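Local coordinates for extracellular solute-binding protein (Bordetella parapertussis, PDB 3PU5) that probably binds a small solute, perhaps a polyamine as relatives of its family do, and delivers it to a membrane transporter, at residues Pro41-Asn44 and Pro45-Ala48; Lys130-Val133 and Glu134-Ala138; Tyr167-Gly170 and Tyr171-Glu175; Met259-Leu263 and Gly264-Gln268; Ala267-Ala270 and Phe271-Met275. All coordinates share one frame; numbering follows the deposited sequence.

Contact 1: residues Pro41-Asn44 and Pro45-Ala48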
loop_
_atom_site.group_PDB
_atom_site.type_symbol
_atom_site.label_atom_id
_atom_site.label_comp_id
_atom_site.label_asym_id
_atom_site.label_seq_id
_atom_site.Cartn_x
_atom_site.Cartn_y
_atom_site.Cartn_z
ATOM N N PRO A 41 -6.142 -2.369 -18.407
ATOM C CA PRO A 41 -6.545 -1.315 -17.464
ATOM C C PRO A 41 -7.966 -1.497 -16.920
ATOM O O PRO A 41 -8.846 -1.972 -17.634
ATOM C CB PRO A 41 -6.474 -0.029 -18.301
ATOM C CG PRO A 41 -5.670 -0.377 -19.510
ATOM C CD PRO A 41 -5.890 -1.840 -19.758
ATOM N N GLY A 42 -8.187 -1.103 -15.669
ATOM C CA GLY A 42 -9.502 -1.218 -15.067
ATOM C C GLY A 42 -9.480 -0.923 -13.578
ATOM O O GLY A 42 -8.405 -0.817 -12.975
ATOM N N THR A 43 -10.667 -0.782 -12.987
ATOM C CA THR A 43 -10.790 -0.588 -11.546
ATOM C C THR A 43 -10.740 -1.920 -10.823
ATOM O O THR A 43 -11.037 -2.969 -11.400
ATOM C CB THR A 43 -12.128 0.072 -11.161
ATOM O OG1 THR A 43 -13.211 -0.788 -11.544
ATOM C CG2 THR A 43 -12.280 1.436 -11.822
ATOM N N ASN A 44 -10.380 -1.866 -9.548
ATOM C CA ASN A 44 -10.306 -3.062 -8.726
ATOM C C ASN A 44 -11.608 -3.857 -8.724
ATOM O O ASN A 44 -11.592 -5.053 -8.976
ATOM C CB ASN A 44 -9.860 -2.709 -7.301
ATOM C CG ASN A 44 -8.490 -2.044 -7.264
ATOM O OD1 ASN A 44 -7.688 -2.198 -8.186
ATOM N ND2 ASN A 44 -8.220 -1.292 -6.191
ATOM N N PRO A 45 -12.748 -3.191 -8.441
ATOM C CA PRO A 45 -14.054 -3.866 -8.398
ATOM C C PRO A 45 -14.471 -4.479 -9.728
ATOM O O PRO A 45 -15.077 -5.545 -9.727
ATOM C CB PRO A 45 -15.028 -2.739 -8.057
ATOM C CG PRO A 45 -14.211 -1.674 -7.465
ATOM C CD PRO A 45 -12.833 -1.789 -8.002
ATOM N N ALA A 46 -14.171 -3.804 -10.838
ATOM C CA ALA A 46 -14.535 -4.296 -12.167
ATOM C C ALA A 46 -13.722 -5.534 -12.542
ATOM O O ALA A 46 -14.267 -6.523 -13.035
ATOM C CB ALA A 46 -14.356 -3.205 -13.216
ATOM N N HIS A 47 -12.414 -5.468 -12.320
ATOM C CA HIS A 47 -11.554 -6.621 -12.570
ATOM C C HIS A 47 -12.006 -7.836 -11.756
ATOM O O HIS A 47 -12.167 -8.922 -12.296
ATOM C CB HIS A 47 -10.097 -6.293 -12.244
ATOM C CG HIS A 47 -9.375 -5.587 -13.349
ATOM N ND1 HIS A 47 -8.427 -4.612 -13.119
ATOM C CD2 HIS A 47 -9.463 -5.718 -14.694
ATOM C CE1 HIS A 47 -7.953 -4.179 -14.276
ATOM N NE2 HIS A 47 -8.565 -4.837 -15.247
ATOM N N ALA A 48 -12.212 -7.640 -10.455
ATOM C CA ALA A 48 -12.627 -8.734 -9.581
ATOM C C ALA A 48 -13.959 -9.325 -10.019
ATOM O O ALA A 48 -14.092 -10.541 -10.108
ATOM C CB ALA A 48 -12.703 -8.281 -8.144
#
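The hydroxyl of Thr43 lies against Ala46, with OG1 3.2 Å from Ala46 CB. Thr43 is the N-cap of helix 44-53, which follows strand 36-41 in this binding-protein fold. Its OG1 accepts a hydrogen bond from Ala46 N at 3.2 Å, with an N-H...O angle of 151°. A chi1 of 62° sets OG1 between the backbone N and the carbonyl carbon, which turns it toward the N-terminal end of the helix. Pro45, just before Ala46, has no N-H to give. Its CD packs 3.7 Å from Thr43 OG1, so the ring sits against the capping group.

The backbone then takes up the regular helical bonds. His47 N reaches Thr43 O at 3.0 Å, and Ala48 N reaches Asn44 O. The His47 imidazole lies beside the loop backbone of Pro41 and Gly42. Asn44 OD1 makes a weak hydrogen bond to Gly66 N. Ala48 and His47 pack on Phe65 of strand 62-65, while Pro45 rests on Asp69 of helix 67-75. At the first turn of the helix, Ala48 CB lies 3.5 Å from Asn44 O.

Contact 2: residues Lys130-Val133 and Glu134-Ala138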
loop_
_atom_site.group_PDB
_atom_site.type_symbol
_atom_site.label_atom_id
_atom_site.label_comp_id
_atom_site.label_asym_id
_atom_site.label_seq_id
_atom_site.Cartn_x
_atom_site.Cartn_y
_atom_site.Cartn_z
ATOM N N LYS A 130 3.204 7.910 18.539
ATOM C CA LYS A 130 2.861 8.297 19.900
ATOM C C LYS A 130 3.243 9.759 20.147
ATOM O O LYS A 130 2.465 10.527 20.721
ATOM C CB LYS A 130 3.554 7.361 20.904
ATOM C CG LYS A 130 3.244 7.655 22.360
ATOM C CD LYS A 130 3.844 6.582 23.268
ATOM C CE LYS A 130 3.189 5.219 23.024
ATOM N NZ LYS A 130 4.081 4.060 23.372
ATOM N N GLU A 131 4.439 10.143 19.710
ATOM C CA GLU A 131 4.882 11.528 19.858
ATOM C C GLU A 131 3.965 12.457 19.052
ATOM O O GLU A 131 3.515 13.488 19.542
ATOM C CB GLU A 131 6.326 11.679 19.391
ATOM C CG GLU A 131 6.867 13.073 19.578
ATOM C CD GLU A 131 8.309 13.219 19.142
ATOM O OE1 GLU A 131 8.964 12.190 18.865
ATOM O OE2 GLU A 131 8.785 14.373 19.074
ATOM N N PHE A 132 3.695 12.080 17.807
ATOM C CA PHE A 132 2.754 12.812 16.963
ATOM C C PHE A 132 1.420 13.049 17.674
ATOM O O PHE A 132 0.908 14.171 17.711
ATOM C CB PHE A 132 2.529 12.035 15.660
ATOM C CG PHE A 132 1.427 12.591 14.801
ATOM C CD1 PHE A 132 1.419 13.926 14.445
ATOM C CD2 PHE A 132 0.405 11.769 14.339
ATOM C CE1 PHE A 132 0.400 14.441 13.645
ATOM C CE2 PHE A 132 -0.615 12.277 13.538
ATOM C CZ PHE A 132 -0.613 13.615 13.190
ATOM N N VAL A 133 0.850 11.986 18.228
ATOM C CA VAL A 133 -0.422 12.094 18.941
ATOM C C VAL A 133 -0.333 12.997 20.179
ATOM O O VAL A 133 -1.106 13.938 20.330
ATOM C CB VAL A 133 -0.963 10.703 19.362
ATOM C CG1 VAL A 133 -2.201 10.855 20.251
ATOM C CG2 VAL A 133 -1.269 9.860 18.140
ATOM N N GLU A 134 0.615 12.711 21.058
ATOM C CA GLU A 134 0.675 13.398 22.339
ATOM C C GLU A 134 1.040 14.864 22.172
ATOM O O GLU A 134 0.521 15.709 22.884
ATOM C CB GLU A 134 1.654 12.707 23.288
ATOM C CG GLU A 134 1.275 11.278 23.636
ATOM C CD GLU A 134 -0.113 11.149 24.252
ATOM O OE1 GLU A 134 -0.595 12.112 24.891
ATOM O OE2 GLU A 134 -0.725 10.068 24.098
ATOM N N ARG A 135 1.930 15.169 21.232
ATOM C CA ARG A 135 2.276 16.561 20.964
ATOM C C ARG A 135 1.100 17.306 20.310
ATOM O O ARG A 135 0.861 18.489 20.593
ATOM C CB ARG A 135 3.570 16.670 20.139
ATOM C CG ARG A 135 4.833 16.328 20.943
ATOM C CD ARG A 135 6.113 16.435 20.105
ATOM N NE ARG A 135 6.413 17.808 19.702
ATOM C CZ ARG A 135 7.428 18.156 18.912
ATOM N NH1 ARG A 135 8.250 17.225 18.439
ATOM N NH2 ARG A 135 7.626 19.432 18.595
ATOM N N THR A 136 0.354 16.619 19.446
ATOM C CA THR A 136 -0.852 17.228 18.879
ATOM C C THR A 136 -1.841 17.613 19.985
ATOM O O THR A 136 -2.325 18.740 20.045
ATOM C CB THR A 136 -1.553 16.280 17.893
ATOM O OG1 THR A 136 -0.710 16.081 16.754
ATOM C CG2 THR A 136 -2.895 16.869 17.442
ATOM N N VAL A 137 -2.133 16.653 20.854
ATOM C CA VAL A 137 -3.076 16.830 21.955
ATOM C C VAL A 137 -2.616 17.926 22.945
ATOM O O VAL A 137 -3.442 18.642 23.521
ATOM C CB VAL A 137 -3.310 15.462 22.668
ATOM C CG1 VAL A 137 -4.215 15.603 23.876
ATOM C CG2 VAL A 137 -3.875 14.444 21.667
ATOM N N ALA A 138 -1.306 18.071 23.123
ATOM C CA ALA A 138 -0.764 19.101 24.018
ATOM C C ALA A 138 -0.872 20.483 23.384
ATOM O O ALA A 138 -0.661 21.495 24.048
ATOM C CB ALA A 138 0.691 18.805 24.386
#
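Helix 129-138 carries this contact along about two of its turns, with residues four apart meeting on its sides. On one side Glu131 and Arg135 form a salt bridge. Their chains run side by side and point the same way, and Arg135 CD lies 3.5 Å from Glu131 CG. Arg135 NH1 donates to Glu131 OE2 at 3.0 Å. The carboxylate oxygen meets the guanidinium at its edge, and the two planes are only 21° apart. OE2 is approached on its anti side. Glu131 is extended, with CG anti to the backbone N (chi1 -177°), which lays the chain alongside Arg135. Glu131 OE1 also takes Lys127 N, and Arg135 NE pairs with Glu140.

On another side Phe132 O takes two bonds from Thr136. OG1 donates at 2.7 Å and the backbone N at 3.1 Å, and they come from opposite faces of the carbonyl plane. Thr136 OG1 also lies 3.7 Å from Phe132 CE1. Val133 CG1 and Val137 CG2 pack 4.2 Å apart. Both valines lie against helix 174-184. Glu134 binds Arg183 of that helix and the hydroxyl of Tyr167.

The hydroxyl of the buried Thr136 is thus satisfied within its own helix. The charge of Arg135 is shared between Glu131 and Glu140, which would restrict the rotation of the guanidinium.

Contact 3: residues Tyr167-Gly170 and Tyr171-Glu175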
loop_
_atom_site.group_PDB
_atom_site.type_symbol
_atom_site.label_atom_id
_atom_site.label_comp_id
_atom_site.label_asym_id
_atom_site.label_seq_id
_atom_site.Cartn_x
_atom_site.Cartn_y
_atom_site.Cartn_z
ATOM N N TYR A 167 -2.401 2.385 21.754
ATOM C CA TYR A 167 -3.176 2.852 22.901
ATOM C C TYR A 167 -4.223 1.862 23.420
ATOM O O TYR A 167 -4.840 2.100 24.460
ATOM C CB TYR A 167 -3.865 4.176 22.558
ATOM C CG TYR A 167 -2.912 5.343 22.420
ATOM C CD1 TYR A 167 -2.396 5.983 23.548
ATOM C CD2 TYR A 167 -2.524 5.805 21.166
ATOM C CE1 TYR A 167 -1.521 7.052 23.427
ATOM C CE2 TYR A 167 -1.652 6.865 21.036
ATOM C CZ TYR A 167 -1.157 7.488 22.167
ATOM O OH TYR A 167 -0.296 8.545 22.034
ATOM N N GLY A 168 -4.434 0.768 22.694
ATOM C CA GLY A 168 -5.451 -0.199 23.061
ATOM C C GLY A 168 -4.935 -1.626 23.017
ATOM O O GLY A 168 -3.751 -1.876 23.218
ATOM N N SER A 169 -5.832 -2.562 22.734
ATOM C CA SER A 169 -5.512 -3.983 22.778
ATOM C C SER A 169 -5.048 -4.550 21.439
ATOM O O SER A 169 -4.757 -5.741 21.342
ATOM C CB SER A 169 -6.723 -4.777 23.263
ATOM O OG SER A 169 -7.816 -4.614 22.377
ATOM N N GLY A 170 -4.992 -3.710 20.407
ATOM C CA GLY A 170 -4.505 -4.145 19.109
ATOM C C GLY A 170 -5.207 -3.490 17.939
ATOM O O GLY A 170 -6.015 -2.586 18.127
ATOM N N TYR A 171 -4.908 -3.963 16.729
ATOM C CA TYR A 171 -5.458 -3.385 15.505
ATOM C C TYR A 171 -6.983 -3.332 15.482
ATOM O O TYR A 171 -7.561 -2.470 14.831
ATOM C CB TYR A 171 -4.974 -4.154 14.269
ATOM C CG TYR A 171 -3.505 -3.992 13.954
ATOM C CD1 TYR A 171 -2.861 -2.778 14.155
ATOM C CD2 TYR A 171 -2.771 -5.044 13.421
ATOM C CE1 TYR A 171 -1.523 -2.618 13.863
ATOM C CE2 TYR A 171 -1.428 -4.897 13.126
ATOM C CZ TYR A 171 -0.812 -3.675 13.350
ATOM O OH TYR A 171 0.516 -3.522 13.057
ATOM N N GLY A 172 -7.636 -4.260 16.175
ATOM C CA GLY A 172 -9.088 -4.318 16.147
ATOM C C GLY A 172 -9.799 -3.526 17.232
ATOM O O GLY A 172 -11.028 -3.590 17.354
ATOM N N ASP A 173 -9.037 -2.773 18.023
ATOM C CA ASP A 173 -9.621 -1.982 19.106
ATOM C C ASP A 173 -10.075 -0.640 18.561
ATOM O O ASP A 173 -9.354 0.356 18.648
ATOM C CB ASP A 173 -8.601 -1.785 20.231
ATOM C CG ASP A 173 -9.231 -1.274 21.525
ATOM O OD1 ASP A 173 -10.382 -0.794 21.496
ATOM O OD2 ASP A 173 -8.557 -1.348 22.575
ATOM N N ILE A 174 -11.280 -0.612 18.000
ATOM C CA ILE A 174 -11.750 0.580 17.321
ATOM C C ILE A 174 -12.130 1.692 18.301
ATOM O O ILE A 174 -12.034 2.870 17.965
ATOM C CB ILE A 174 -12.919 0.275 16.367
ATOM C CG1 ILE A 174 -14.104 -0.312 17.125
ATOM C CG2 ILE A 174 -12.473 -0.675 15.264
ATOM C CD1 ILE A 174 -15.341 -0.483 16.257
ATOM N N GLU A 175 -12.559 1.319 19.506
ATOM C CA GLU A 175 -12.869 2.310 20.537
ATOM C C GLU A 175 -11.626 3.113 20.878
ATOM O O GLU A 175 -11.653 4.346 20.886
ATOM C CB GLU A 175 -13.394 1.635 21.801
ATOM C CG GLU A 175 -14.812 1.090 21.664
ATOM C CD GLU A 175 -15.876 2.151 21.885
ATOM O OE1 GLU A 175 -15.511 3.314 22.189
ATOM O OE2 GLU A 175 -17.079 1.819 21.759
#
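Asp173 and Ser169 face each other across a tight loop between helices 156-167 and 174-184. The CB of Asp173 is directed toward the 168-170 backbone. With CG opposite the backbone N (chi1 -166°), OD2 comes to the backbone of Gly168 and Ser169. It accepts Ser169 N at 3.0 Å with an N-H...O angle of 160°, through the anti lone pair. The Ser169 hydroxyl also reaches OD2, but weakly, at 3.4 Å. Gly168 CA touches OD2 too, at 3.3 Å. Asp173 CB lies 3.6 Å from Ser169 OG, so the serine tip meets the base of the aspartate side chain.

Asp173 is also the N-cap of helix 174-184, where OD1 takes Ala176 N. The chain reaches it through a type I beta turn from Gly170 to Asp173. The turn is closed by Asp173 N to Gly170 O at 3.0 Å, with the donor well above the carbonyl plane. Gly170 has a phi of 145°, at which a CB would be jammed against the carbonyl O of Ser169. Asp173 is then the centre of an inverse gamma turn. The Tyr171 ring packs on Val303 and on Leu307 of helix 305-322.

One carboxylate therefore serves two jobs. OD1 caps the N-terminal end of helix 174-184, and OD2 ties down the preceding loop. The backbone N-H groups gathered on both oxygens would probably stabilise its negative charge.

Contact 4: residues Met259-Leu263 and Gly264-Gln268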
loop_
_atom_site.group_PDB
_atom_site.type_symbol
_atom_site.label_atom_id
_atom_site.label_comp_id
_atom_site.label_asym_id
_atom_site.label_seq_id
_atom_site.Cartn_x
_atom_site.Cartn_y
_atom_site.Cartn_z
HETATM N N MSE A 259 4.655 -14.120 -12.577
HETATM C CA MSE A 259 4.666 -13.740 -11.169
HETATM C C MSE A 259 6.067 -13.924 -10.587
HETATM O O MSE A 259 6.556 -13.090 -9.831
HETATM C CB MSE A 259 3.656 -14.571 -10.386
HETATM C CG MSE A 259 3.511 -14.172 -8.930
HETATM SE SE MSE A 259 1.998 -15.128 -8.103
HETATM C CE MSE A 259 2.142 -14.382 -6.296
ATOM N N ASN A 260 6.719 -15.020 -10.956
ATOM C CA ASN A 260 8.068 -15.264 -10.479
ATOM C C ASN A 260 9.012 -14.142 -10.886
ATOM O O ASN A 260 9.858 -13.723 -10.103
ATOM C CB ASN A 260 8.599 -16.581 -11.022
ATOM C CG ASN A 260 9.949 -16.929 -10.448
ATOM O OD1 ASN A 260 10.115 -16.991 -9.228
ATOM N ND2 ASN A 260 10.929 -17.141 -11.320
ATOM N N TYR A 261 8.870 -13.665 -12.119
ATOM C CA TYR A 261 9.701 -12.561 -12.579
ATOM C C TYR A 261 9.351 -11.264 -11.844
ATOM O O TYR A 261 10.236 -10.548 -11.386
ATOM C CB TYR A 261 9.628 -12.371 -14.106
ATOM C CG TYR A 261 10.544 -11.257 -14.563
ATOM C CD1 TYR A 261 10.041 -10.003 -14.854
ATOM C CD2 TYR A 261 11.922 -11.446 -14.625
ATOM C CE1 TYR A 261 10.879 -8.968 -15.233
ATOM C CE2 TYR A 261 12.767 -10.422 -15.003
ATOM C CZ TYR A 261 12.239 -9.185 -15.304
ATOM O OH TYR A 261 13.061 -8.153 -15.670
ATOM N N ALA A 262 8.056 -10.986 -11.707
ATOM C CA ALA A 262 7.596 -9.717 -11.133
ATOM C C ALA A 262 8.033 -9.563 -9.687
ATOM O O ALA A 262 8.260 -8.454 -9.202
ATOM C CB ALA A 262 6.060 -9.596 -11.244
ATOM N N LEU A 263 8.135 -10.689 -8.996
ATOM C CA LEU A 263 8.499 -10.700 -7.587
ATOM C C LEU A 263 9.998 -10.899 -7.420
ATOM O O LEU A 263 10.510 -10.905 -6.292
ATOM C CB LEU A 263 7.731 -11.810 -6.844
ATOM C CG LEU A 263 6.210 -11.618 -6.746
ATOM C CD1 LEU A 263 5.520 -12.813 -6.071
ATOM C CD2 LEU A 263 5.898 -10.328 -6.011
ATOM N N GLY A 264 10.693 -11.067 -8.543
ATOM C CA GLY A 264 12.127 -11.296 -8.530
ATOM C C GLY A 264 12.896 -10.015 -8.279
ATOM O O GLY A 264 12.347 -8.910 -8.381
ATOM N N GLU A 265 14.181 -10.158 -7.969
ATOM C CA GLU A 265 14.999 -9.026 -7.536
ATOM C C GLU A 265 15.146 -7.930 -8.606
ATOM O O GLU A 265 15.100 -6.738 -8.300
ATOM C CB GLU A 265 16.381 -9.516 -7.069
ATOM C CG GLU A 265 17.288 -8.405 -6.568
ATOM C CD GLU A 265 18.690 -8.882 -6.185
ATOM O OE1 GLU A 265 18.916 -10.116 -6.100
ATOM O OE2 GLU A 265 19.562 -8.009 -5.960
ATOM N N GLU A 266 15.315 -8.333 -9.858
ATOM C CA GLU A 266 15.553 -7.371 -10.931
ATOM C C GLU A 266 14.325 -6.490 -11.192
ATOM O O GLU A 266 14.420 -5.261 -11.242
ATOM C CB GLU A 266 15.986 -8.112 -12.200
ATOM C CG GLU A 266 15.947 -7.298 -13.488
ATOM C CD GLU A 266 16.403 -8.123 -14.688
ATOM O OE1 GLU A 266 17.618 -8.389 -14.799
ATOM O OE2 GLU A 266 15.556 -8.519 -15.516
ATOM N N ALA A 267 13.167 -7.116 -11.338
ATOM C CA ALA A 267 11.946 -6.371 -11.610
ATOM C C ALA A 267 11.487 -5.579 -10.382
ATOM O O ALA A 267 11.025 -4.447 -10.499
ATOM C CB ALA A 267 10.850 -7.309 -12.097
ATOM N N GLN A 268 11.616 -6.172 -9.201
ATOM C CA GLN A 268 11.228 -5.474 -7.983
ATOM C C GLN A 268 12.026 -4.186 -7.837
ATOM O O GLN A 268 11.471 -3.117 -7.552
ATOM C CB GLN A 268 11.421 -6.365 -6.762
ATOM C CG GLN A 268 10.312 -7.386 -6.583
ATOM C CD GLN A 268 9.056 -6.769 -5.999
ATOM O OE1 GLN A 268 9.099 -6.165 -4.930
ATOM N NE2 GLN A 268 7.930 -6.911 -6.699
HETATM O O HOH W 1 13.084 -9.984 -11.605
#
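The Tyr261 ring meets Glu266 at its edge and a water on one face. Glu266 OE2 lies in the ring plane beside the hydroxyl. Tyr261 OH donates to its anti lone pair at a short 2.5 Å. Ring and carboxylate planes are 74° apart. The water oxygen sits 3.4 Å above the ring plane, offset toward the rim. Ala267 CB approaches the ring obliquely, 3.5 Å from Tyr261 CE1.

The same water bridges the backbone, donating to Tyr261 O and accepting from Ala267 N. This is the junction of helices 252-262 and 265-275, where Gly264 is the N-cap of the second. Gly264 N bonds to Tyr261 O at 2.9 Å, coming in from above the carbonyl plane. The Gln268 amide reaches back over the junction. Its chain is bent at chi2 (-78°), which carries NE2 to Ala262 O at 3.0 Å. That carbonyl oxygen lies in the amide plane, and the bond is nearly straight at 171°. Leu263 CD2 lies 4.0 Å from Gln268 NE2, with both side chains pointing the same way. Beyond the junction Gln268 OE1 accepts from Val280 N, and NE2 also donates to Tyr108 O. The Tyr261 ring packs on Pro28 and Phe29 of helix 15-33.

Contact 5: residues Ala267-Ala270 and Phe271-Met275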
loop_
_atom_site.group_PDB
_atom_site.type_symbol
_atom_site.label_atom_id
_atom_site.label_comp_id
_atom_site.label_asym_id
_atom_site.label_seq_id
_atom_site.Cartn_x
_atom_site.Cartn_y
_atom_site.Cartn_z
ATOM N N ALA A 267 13.167 -7.116 -11.338
ATOM C CA ALA A 267 11.946 -6.371 -11.610
ATOM C C ALA A 267 11.487 -5.579 -10.382
ATOM O O ALA A 267 11.025 -4.447 -10.499
ATOM C CB ALA A 267 10.850 -7.309 -12.097
ATOM N N GLN A 268 11.616 -6.172 -9.201
ATOM C CA GLN A 268 11.228 -5.474 -7.983
ATOM C C GLN A 268 12.026 -4.186 -7.837
ATOM O O GLN A 268 11.471 -3.117 -7.552
ATOM C CB GLN A 268 11.421 -6.365 -6.762
ATOM C CG GLN A 268 10.312 -7.386 -6.583
ATOM C CD GLN A 268 9.056 -6.769 -5.999
ATOM O OE1 GLN A 268 9.099 -6.165 -4.930
ATOM N NE2 GLN A 268 7.930 -6.911 -6.699
ATOM N N LYS A 269 13.337 -4.276 -8.042
ATOM C CA LYS A 269 14.158 -3.087 -7.911
ATOM C C LYS A 269 13.770 -2.043 -8.951
ATOM O O LYS A 269 13.592 -0.866 -8.629
ATOM C CB LYS A 269 15.640 -3.421 -8.042
ATOM C CG LYS A 269 16.557 -2.225 -7.841
ATOM C CD LYS A 269 18.003 -2.628 -8.099
ATOM C CE LYS A 269 18.977 -1.728 -7.360
ATOM N NZ LYS A 269 18.812 -0.307 -7.705
ATOM N N ALA A 270 13.646 -2.471 -10.202
ATOM C CA ALA A 270 13.394 -1.536 -11.291
ATOM C C ALA A 270 12.043 -0.837 -11.118
ATOM O O ALA A 270 11.951 0.375 -11.234
ATOM C CB ALA A 270 13.465 -2.254 -12.638
ATOM N N PHE A 271 11.005 -1.608 -10.822
ATOM C CA PHE A 271 9.670 -1.046 -10.636
ATOM C C PHE A 271 9.605 -0.158 -9.386
ATOM O O PHE A 271 9.134 0.976 -9.453
ATOM C CB PHE A 271 8.610 -2.161 -10.582
ATOM C CG PHE A 271 7.204 -1.662 -10.334
ATOM C CD1 PHE A 271 6.483 -1.037 -11.348
ATOM C CD2 PHE A 271 6.608 -1.816 -9.085
ATOM C CE1 PHE A 271 5.188 -0.583 -11.126
ATOM C CE2 PHE A 271 5.317 -1.368 -8.853
ATOM C CZ PHE A 271 4.602 -0.753 -9.876
ATOM N N CYS A 272 10.098 -0.653 -8.253
ATOM C CA CYS A 272 9.950 0.099 -7.009
ATOM C C CYS A 272 10.784 1.381 -6.981
ATOM O O CYS A 272 10.344 2.396 -6.450
ATOM C CB CYS A 272 10.242 -0.782 -5.799
ATOM S SG CYS A 272 9.039 -2.113 -5.619
ATOM N N GLU A 273 11.979 1.344 -7.564
ATOM C CA GLU A 273 12.799 2.550 -7.652
ATOM C C GLU A 273 12.119 3.623 -8.505
ATOM O O GLU A 273 12.186 4.818 -8.199
ATOM C CB GLU A 273 14.164 2.212 -8.247
ATOM C CG GLU A 273 15.046 1.370 -7.333
ATOM C CD GLU A 273 16.071 2.187 -6.572
ATOM O OE1 GLU A 273 16.068 3.431 -6.700
ATOM O OE2 GLU A 273 16.883 1.581 -5.843
ATOM N N ALA A 274 11.481 3.191 -9.589
ATOM C CA ALA A 274 10.794 4.107 -10.496
ATOM C C ALA A 274 9.573 4.754 -9.827
ATOM O O ALA A 274 9.281 5.933 -10.041
ATOM C CB ALA A 274 10.378 3.364 -11.767
HETATM N N MSE A 275 8.870 3.974 -9.008
HETATM C CA MSE A 275 7.630 4.434 -8.381
HETATM C C MSE A 275 7.817 4.990 -6.973
HETATM O O MSE A 275 6.853 5.461 -6.377
HETATM C CB MSE A 275 6.607 3.298 -8.321
HETATM C CG MSE A 275 6.149 2.826 -9.672
HETATM SE SE MSE A 275 5.103 4.206 -10.593
HETATM C CE MSE A 275 3.569 4.322 -9.367
#
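The backbone here is a regular stretch of helix 265-275, with bonds from Phe271 N to Ala267 O, Cys272 N to Gln268 O and Glu273 N to Lys269 O, and a longer one of 3.3 Å from Ala274 N to Ala270 O.

Lys269 and Glu273 meet on one side as an i to i+4 salt bridge. The two chains cross at an angle. Lys269 NZ lies 3.3 Å from Glu273 OE2, a weak hydrogen bond. Lys269 is extended up to its last bond, where a turn at chi4 (-57°) bends the amine back to the carboxylate. Lower down, Lys269 CG packs 3.9 Å from Glu273 CG. Glu273 OE2 has a firmer partner in Ser287 N, so the lysine is its second one.

On the buried side Cys272 SG, beside its own backbone N, comes within 3.3 Å of Gln268 O. The Phe271 ring leads away from the earlier turn. Met275 CG sits 3.8 Å above one of its faces.

Phe271 packs against helix 15-33, where its ring meets Phe17 edge-to-face and touches Met25. Ala274 and Met275 pack on Asn20 of that same helix.

Overall arrangement
From the N terminus, contact 1 caps the turn from strand 36-41 into helix 44-53. Contact 2 follows within helix 129-138, and contact 3 closes the loop joining helices 156-167 and 174-184. Contact 4 closes the junction of helices 252-262 and 265-275, and contact 5 continues along the second of these. All are local and none crosses another. Contacts 4 and 5 share Ala267 and Gln268. Contacts 2 and 3 touch where Glu134 meets Tyr167, which ties helix 129-138 to the end of helix 156-167. Their centres are 18 Å apart. Contacts 2 and 4 lie on opposite sides of the chain's centre, with centres about 40 Å apart.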